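Type IV secretion system protein DotB (Yersinia pseudotuberculosis IP 31758, PDB 6GEF) probably hydrolyses ATP as a six-subunit motor ATPase of the GSP E family that serves type IVb secretion. Local coordinates at residues N177-V182 / E272-A277; A286-Q291 / M297-S302; A325-R330 / H375-E380. All blocks are in the same frame, centred on the assembly; numbering follows the deposited sequence.

Contact 1: N177-V182 / E272-A277; sequences NGIVMV and ESAFEA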
# COMPACT_ATOMS: atom_id res chain seq x y z
N ASN A 177 1.32 1.35 -44.09
CA ASN A 177 0.53 0.67 -43.08
C ASN A 177 1.40 -0.34 -42.36
O ASN A 177 2.43 -0.79 -42.88
CB ASN A 177 -0.70 -0.03 -43.69
CG ASN A 177 -0.31 -1.06 -44.73
OD1 ASN A 177 0.32 -2.07 -44.43
ND2 ASN A 177 -0.66 -0.79 -46.01
N GLY A 178 1.00 -0.67 -41.14
CA GLY A 178 1.64 -1.73 -40.40
C GLY A 178 2.93 -1.31 -39.72
O GLY A 178 3.26 -0.14 -39.62
N ILE A 179 3.67 -2.31 -39.27
CA ILE A 179 4.81 -2.12 -38.40
C ILE A 179 6.06 -2.58 -39.16
O ILE A 179 6.14 -3.72 -39.60
CB ILE A 179 4.66 -2.93 -37.10
CG1 ILE A 179 3.41 -2.48 -36.34
CG2 ILE A 179 5.87 -2.74 -36.21
CD1 ILE A 179 3.09 -3.34 -35.12
N VAL A 180 7.03 -1.67 -39.30
CA VAL A 180 8.37 -2.01 -39.72
C VAL A 180 9.26 -2.06 -38.48
O VAL A 180 9.31 -1.10 -37.71
CB VAL A 180 8.91 -0.97 -40.72
CG1 VAL A 180 10.30 -1.36 -41.21
CG2 VAL A 180 7.95 -0.83 -41.90
N MET A 181 9.95 -3.18 -38.30
CA MET A 181 10.78 -3.42 -37.13
C MET A 181 12.21 -3.67 -37.62
O MET A 181 12.43 -4.49 -38.53
CB MET A 181 10.30 -4.62 -36.34
CG MET A 181 8.86 -4.48 -35.85
SD MET A 181 7.99 -6.05 -35.54
CE MET A 181 8.94 -6.70 -34.25
N VAL A 182 13.18 -2.98 -37.01
CA VAL A 182 14.58 -3.30 -37.14
C VAL A 182 15.05 -3.80 -35.77
O VAL A 182 14.91 -3.13 -34.77
CB VAL A 182 15.43 -2.10 -37.61
CG1 VAL A 182 14.74 -1.41 -38.78
CG2 VAL A 182 15.66 -1.13 -36.50
N GLU A 272 1.21 -3.88 -27.76
CA GLU A 272 -0.21 -3.62 -27.99
C GLU A 272 -0.45 -2.19 -28.51
O GLU A 272 -1.25 -2.00 -29.40
CB GLU A 272 -1.00 -3.86 -26.71
CG GLU A 272 -1.30 -5.31 -26.42
CD GLU A 272 -2.14 -5.47 -25.13
OE1 GLU A 272 -1.99 -4.65 -24.13
OE2 GLU A 272 -2.95 -6.45 -25.09
N SER A 273 0.28 -1.24 -27.97
CA SER A 273 0.16 0.15 -28.45
C SER A 273 0.66 0.28 -29.86
O SER A 273 0.10 1.03 -30.66
CB SER A 273 0.87 1.11 -27.49
OG SER A 273 0.64 2.44 -27.92
N ALA A 274 1.74 -0.39 -30.21
CA ALA A 274 2.14 -0.50 -31.62
C ALA A 274 1.00 -1.05 -32.47
O ALA A 274 0.73 -0.57 -33.55
CB ALA A 274 3.39 -1.37 -31.74
N PHE A 275 0.33 -2.11 -31.98
CA PHE A 275 -0.80 -2.65 -32.72
C PHE A 275 -1.88 -1.61 -32.94
O PHE A 275 -2.42 -1.48 -34.03
CB PHE A 275 -1.35 -3.89 -31.98
CG PHE A 275 -0.52 -5.11 -32.13
CD1 PHE A 275 0.40 -5.23 -33.19
CD2 PHE A 275 -0.64 -6.16 -31.24
CE1 PHE A 275 1.18 -6.36 -33.33
CE2 PHE A 275 0.15 -7.31 -31.38
CZ PHE A 275 1.05 -7.40 -32.41
N GLU A 276 -2.25 -0.88 -31.89
CA GLU A 276 -3.28 0.15 -31.99
C GLU A 276 -2.88 1.23 -32.99
O GLU A 276 -3.65 1.61 -33.86
CB GLU A 276 -3.60 0.74 -30.63
CG GLU A 276 -4.57 1.90 -30.65
CD GLU A 276 -4.91 2.46 -29.28
OE1 GLU A 276 -5.87 3.26 -29.18
OE2 GLU A 276 -4.22 2.20 -28.27
N ALA A 277 -1.66 1.75 -32.86
CA ALA A 277 -1.17 2.77 -33.78
C ALA A 277 -1.22 2.27 -35.22
O ALA A 277 -1.75 2.95 -36.11
CB ALA A 277 0.25 3.18 -33.41
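The phenyl ring of Phe275, the one flat side chain in this contact, meets Ile179 along its CD1–CE1 bond. Ile179 CD1 arrives obliquely, 3.8 Å from Phe275 CD1, and the two side chains cross at about a right angle. The Phe275 side chain also touches Asp315, Leu316 and Thr319 of helix 306-319 in the same chain.

The same Ile179 methyl also rests against Ala274, with Ile179 CD1 3.9 Å from Ala274 CB, and so it touches two successive residues of the helix. It reaches them because Ile179 CG1 lies opposite the carbonyl carbon (chi1 -60°) and the chain then runs on extended, carrying CD1 well off the strand. Phe275 begins by pointing away from the strand, yet its ring comes back within contact of it. Alanine suits its place because a single methyl lets the backbones approach, the Ile179 and Ala274 CA atoms being 7.5 Å apart. A beta-branched isoleucine sits comfortably in a strand. The join is wholly apolar and buries a modest 105 Å².

Glu276 serves a different neighbour: its OE1 is hydrogen-bonded to Ser187 OG of a second subunit. Within the chain, helix 268-280 connects the parallel strands 259-264 and 284-288 in a beta-alpha-beta crossover, and here it covers strand 179-183, the strand that runs into the probable Walker A P-loop. Such helix-on-sheet packing is characteristic of the P-loop NTPase fold.

Contact 2: A286-Q291 / M297-S302; sequences ATVHSQ and MRRLIS
Val288 and Leu300 meet at about a right angle, methyl against methyl, with Val288 CG1 3.8 Å from Leu300 CD2. Valine suits the last residue of the strand, since a beta-branched residue favours extended backbone and keeps its methyls close to the strand. The longer leucine reaches across from the helix: its CB leaves the helix beside the strand, but its branched end comes closer. Both also pack on Met181 of strand 179-183, which makes this the apolar part of the contact.

Beside it, Arg299 runs alongside the turn at His289 and Ser290. With CG anti to the backbone N (chi1 168°) and the chain bent at chi2 (125°), its aliphatic part passes the serine hydroxyl, Ser290 OG lying 3.5 Å from Arg299 CB. The guanidinium then comes obliquely to the peptide of His289, and Arg299 NH1 stands 3.6 Å from His289 O without a hydrogen bond between them. His289 is the centre of an inverse gamma turn; its CB is 3.9 Å from Arg299 NH1, while its imidazole leads away from the helix and touches Lys190 of the probable P-loop. Ser290 OG has weak hydrogen-bonding options in His289 O and Ala295 O.

No hydrogen bond joins the two segments; the arginine's charge is probably balanced mainly by Asp315 of a third subunit, whose OD1 forms a salt bridge with Arg299 NE. The turn therefore gives the buried arginine mainly a surface to lie along, while the directional, electrostatic interaction is spent on the subunit interface.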
# COMPACT_ATOMS: atom_id res chain seq x y z
N ALA A 286 9.28 0.41 -35.27
CA ALA A 286 9.69 0.01 -33.94
C ALA A 286 11.02 -0.72 -34.01
O ALA A 286 11.35 -1.34 -35.02
CB ALA A 286 8.64 -0.92 -33.28
N THR A 287 11.77 -0.65 -32.91
CA THR A 287 12.94 -1.49 -32.71
C THR A 287 12.69 -2.58 -31.73
O THR A 287 11.78 -2.54 -30.93
CB THR A 287 14.11 -0.58 -32.19
OG1 THR A 287 13.79 -0.06 -30.89
CG2 THR A 287 14.38 0.56 -33.18
N VAL A 288 13.51 -3.61 -31.81
CA VAL A 288 13.36 -4.84 -30.98
C VAL A 288 14.78 -5.30 -30.67
O VAL A 288 15.65 -5.35 -31.53
CB VAL A 288 12.57 -5.96 -31.67
CG1 VAL A 288 11.74 -6.69 -30.67
CG2 VAL A 288 11.64 -5.41 -32.74
N HIS A 289 15.00 -5.68 -29.40
CA HIS A 289 16.24 -6.25 -28.95
C HIS A 289 16.19 -7.78 -29.19
O HIS A 289 15.87 -8.58 -28.31
CB HIS A 289 16.49 -5.92 -27.50
CG HIS A 289 16.88 -4.50 -27.26
ND1 HIS A 289 16.91 -3.55 -28.25
CD2 HIS A 289 17.23 -3.85 -26.12
CE1 HIS A 289 17.26 -2.38 -27.75
NE2 HIS A 289 17.46 -2.53 -26.46
N SER A 290 16.49 -8.16 -30.43
CA SER A 290 16.63 -9.55 -30.79
C SER A 290 17.70 -9.72 -31.85
O SER A 290 18.02 -8.79 -32.56
CB SER A 290 15.27 -10.11 -31.29
OG SER A 290 14.42 -10.45 -30.24
N GLN A 291 18.19 -10.96 -31.96
CA GLN A 291 19.30 -11.23 -32.86
C GLN A 291 18.87 -11.36 -34.31
O GLN A 291 19.62 -10.96 -35.20
CB GLN A 291 20.06 -12.48 -32.40
CG GLN A 291 21.06 -12.23 -31.29
CD GLN A 291 21.98 -13.40 -31.06
OE1 GLN A 291 22.27 -14.21 -31.98
NE2 GLN A 291 22.48 -13.50 -29.80
N MET A 297 10.13 -12.42 -33.55
CA MET A 297 8.82 -13.06 -33.42
C MET A 297 8.68 -13.75 -32.08
O MET A 297 7.78 -13.45 -31.29
CB MET A 297 8.60 -14.04 -34.57
CG MET A 297 7.33 -13.78 -35.37
SD MET A 297 7.33 -12.19 -36.17
CE MET A 297 5.78 -12.41 -37.14
N ARG A 298 9.57 -14.70 -31.78
CA ARG A 298 9.58 -15.35 -30.48
C ARG A 298 9.45 -14.33 -29.31
O ARG A 298 8.62 -14.51 -28.44
CB ARG A 298 10.90 -16.13 -30.31
CG ARG A 298 10.95 -17.46 -30.95
CD ARG A 298 9.89 -18.37 -30.33
NE ARG A 298 10.41 -19.52 -29.61
CZ ARG A 298 11.22 -20.44 -30.13
NH1 ARG A 298 11.72 -20.29 -31.37
NH2 ARG A 298 11.55 -21.51 -29.37
N ARG A 299 10.24 -13.26 -29.38
CA ARG A 299 10.34 -12.38 -28.26
C ARG A 299 9.04 -11.61 -28.06
O ARG A 299 8.53 -11.47 -26.94
CB ARG A 299 11.53 -11.41 -28.44
CG ARG A 299 11.55 -10.24 -27.45
CD ARG A 299 12.87 -10.17 -26.71
NE ARG A 299 12.78 -9.39 -25.50
CZ ARG A 299 12.88 -8.07 -25.41
NH1 ARG A 299 13.02 -7.34 -26.53
NH2 ARG A 299 12.79 -7.48 -24.22
N LEU A 300 8.51 -11.04 -29.13
CA LEU A 300 7.23 -10.34 -29.04
C LEU A 300 6.13 -11.27 -28.60
O LEU A 300 5.28 -10.89 -27.77
CB LEU A 300 6.89 -9.68 -30.38
CG LEU A 300 7.86 -8.63 -30.91
CD1 LEU A 300 7.32 -8.09 -32.22
CD2 LEU A 300 8.09 -7.57 -29.84
N ILE A 301 6.10 -12.50 -29.13
CA ILE A 301 5.05 -13.44 -28.75
C ILE A 301 5.14 -13.80 -27.27
O ILE A 301 4.11 -14.00 -26.63
CB ILE A 301 5.12 -14.69 -29.66
CG1 ILE A 301 4.51 -14.38 -31.03
CG2 ILE A 301 4.47 -15.91 -29.02
CD1 ILE A 301 4.90 -15.41 -32.08
N SER A 302 6.36 -13.89 -26.74
CA SER A 302 6.54 -14.32 -25.36
C SER A 302 5.79 -13.40 -24.38
O SER A 302 5.34 -13.85 -23.34
CB SER A 302 8.01 -14.40 -25.01
OG SER A 302 8.61 -13.11 -25.00

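Contact 3: A325-R330 / H375-E380; sequences AQTLVR and HPFSLE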
# COMPACT_ATOMS: atom_id res chain seq x y z
N ALA A 325 16.64 -7.59 -38.70
CA ALA A 325 17.75 -7.66 -37.74
C ALA A 325 19.04 -7.21 -38.40
O ALA A 325 19.29 -7.51 -39.56
CB ALA A 325 17.91 -9.09 -37.22
N GLN A 326 19.84 -6.48 -37.65
CA GLN A 326 21.17 -6.04 -38.09
C GLN A 326 22.16 -6.17 -36.99
O GLN A 326 21.84 -5.98 -35.82
CB GLN A 326 21.14 -4.59 -38.58
CG GLN A 326 20.49 -3.63 -37.58
CD GLN A 326 20.22 -2.28 -38.19
OE1 GLN A 326 20.19 -2.14 -39.41
NE2 GLN A 326 19.97 -1.31 -37.36
N THR A 327 23.37 -6.61 -37.35
CA THR A 327 24.49 -6.70 -36.40
C THR A 327 25.73 -6.10 -37.04
O THR A 327 25.84 -6.02 -38.26
CB THR A 327 24.73 -8.17 -36.00
OG1 THR A 327 25.63 -8.24 -34.90
CG2 THR A 327 25.36 -8.95 -37.13
N LEU A 328 26.67 -5.73 -36.20
CA LEU A 328 27.93 -5.12 -36.63
C LEU A 328 29.03 -6.15 -36.66
O LEU A 328 29.26 -6.83 -35.67
CB LEU A 328 28.31 -3.95 -35.71
CG LEU A 328 27.58 -2.63 -35.91
CD1 LEU A 328 28.25 -1.55 -35.10
CD2 LEU A 328 27.48 -2.32 -37.40
N VAL A 329 29.69 -6.28 -37.80
CA VAL A 329 30.79 -7.23 -37.98
C VAL A 329 32.04 -6.46 -38.43
O VAL A 329 32.00 -5.26 -38.77
CB VAL A 329 30.41 -8.32 -39.00
CG1 VAL A 329 29.22 -9.13 -38.48
CG2 VAL A 329 30.14 -7.75 -40.34
N ARG A 330 33.16 -7.14 -38.41
CA ARG A 330 34.47 -6.53 -38.59
C ARG A 330 34.91 -6.73 -40.03
O ARG A 330 35.03 -7.89 -40.52
CB ARG A 330 35.50 -7.20 -37.66
CG ARG A 330 36.77 -6.40 -37.46
CD ARG A 330 36.85 -5.81 -36.07
NE ARG A 330 37.10 -4.36 -36.10
CZ ARG A 330 36.69 -3.52 -35.14
NH1 ARG A 330 36.04 -3.96 -34.04
NH2 ARG A 330 36.97 -2.22 -35.27
N HIS A 375 16.26 -12.19 -46.66
CA HIS A 375 17.71 -12.14 -46.72
C HIS A 375 18.29 -12.73 -45.42
O HIS A 375 18.50 -12.01 -44.47
CB HIS A 375 18.17 -10.68 -46.93
CG HIS A 375 19.65 -10.56 -47.23
ND1 HIS A 375 20.12 -10.30 -48.49
CD2 HIS A 375 20.74 -10.69 -46.44
CE1 HIS A 375 21.44 -10.26 -48.46
NE2 HIS A 375 21.83 -10.49 -47.23
N PRO A 376 18.57 -14.02 -45.42
CA PRO A 376 19.08 -14.64 -44.19
C PRO A 376 20.49 -14.19 -43.86
O PRO A 376 21.20 -13.62 -44.68
CB PRO A 376 19.05 -16.14 -44.50
CG PRO A 376 19.16 -16.21 -45.98
CD PRO A 376 18.45 -14.99 -46.52
N PHE A 377 20.89 -14.43 -42.61
CA PHE A 377 22.22 -14.07 -42.17
C PHE A 377 23.29 -14.89 -42.88
O PHE A 377 24.39 -14.37 -43.14
CB PHE A 377 22.35 -14.20 -40.66
CG PHE A 377 22.06 -12.93 -39.92
CD1 PHE A 377 22.46 -11.68 -40.44
CD2 PHE A 377 21.39 -12.97 -38.70
CE1 PHE A 377 22.18 -10.54 -39.76
CE2 PHE A 377 21.11 -11.80 -38.02
CZ PHE A 377 21.52 -10.58 -38.54
N SER A 378 23.00 -16.15 -43.20
CA SER A 378 23.93 -16.95 -44.00
C SER A 378 24.17 -16.30 -45.38
O SER A 378 25.30 -16.20 -45.83
CB SER A 378 23.37 -18.37 -44.18
OG SER A 378 22.07 -18.36 -44.71
N LEU A 379 23.12 -15.82 -46.01
CA LEU A 379 23.26 -15.19 -47.30
C LEU A 379 24.01 -13.88 -47.20
O LEU A 379 24.77 -13.51 -48.11
CB LEU A 379 21.88 -14.98 -47.97
CG LEU A 379 21.91 -14.48 -49.41
CD1 LEU A 379 21.93 -15.65 -50.38
CD2 LEU A 379 20.70 -13.60 -49.67
N GLU A 380 23.80 -13.11 -46.14
CA GLU A 380 24.52 -11.86 -45.96
C GLU A 380 26.00 -12.12 -45.73
O GLU A 380 26.87 -11.40 -46.27
CB GLU A 380 23.92 -11.05 -44.82
CG GLU A 380 24.56 -9.69 -44.64
CD GLU A 380 24.04 -8.66 -45.65
OE1 GLU A 380 23.81 -9.03 -46.81
OE2 GLU A 380 23.85 -7.49 -45.27
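Phe377 reaches the strand with the far end of its ring, where CZ packs against Ala325 and Thr327. This is the close part of the contact: Phe377 CZ is 3.9 Å from Ala325 O and 4.1 Å from Ala325 CB. Thr327 is more loosely engaged, its CG2 lying 4.4 Å from Phe377 CZ. The carbonyl oxygen and the threonine methyl both come to the ring obliquely. Phe377 leaves the first turn of its helix pointing toward the strand, and its ring bridges a CA separation of 9.0 Å from Ala325. A phenylalanine is long enough for that span, and alanine is small enough to receive its end.

The other side of the helix start is nearer to solvent and makes no contact with the strand: Ser378 and Leu379 are exposed. Leu379 folds back so that its CD2 lies 3.5 Å above one face of the His375 ring, toward the rim. At the edge of that ring, in its plane, comes Glu380 CB; a possible bond from His375 NE2 to Glu380 OE1 is too short and bent (122° at the hydrogen) to be relied on. Glu380 OE2 accepts a hydrogen bond from Arg340 N. Pro376 occupies the N-cap position, where its lack of an N-H costs the helix nothing, and its O receives the first-turn bond from Glu380 N.

Strand 320-330 lies between strands 179-183 and 336-344, parallel to the former and antiparallel to the latter. Leu398 of helix 392-400 touches both Phe377 and Thr327, with Met401 and Ser402 of the C-terminus also on Phe377; helix 377-386 thus joins the sheet partly through the C-terminal helix.

All three contacts belong to one mixed seven-stranded sheet, in which strands 284-288, 179-183 and 320-330 are successive neighbours. They follow one another in series along the chain. Contacts 1 and 2 have centres 12 Å apart and touch directly: Val180 and Val182 pair with Ala286 by probable backbone hydrogen bonds. Contact 3 lies farther along, its centre 17 Å from that of contact 2 and 24 Å from that of contact 1; Gln291 O packs on Ala325 and Phe377. Helices 268-280, 293-302 and 377-386 thus pack against strands of the same sheet, and contacts 1 and 2 also face other subunits of the hexamer.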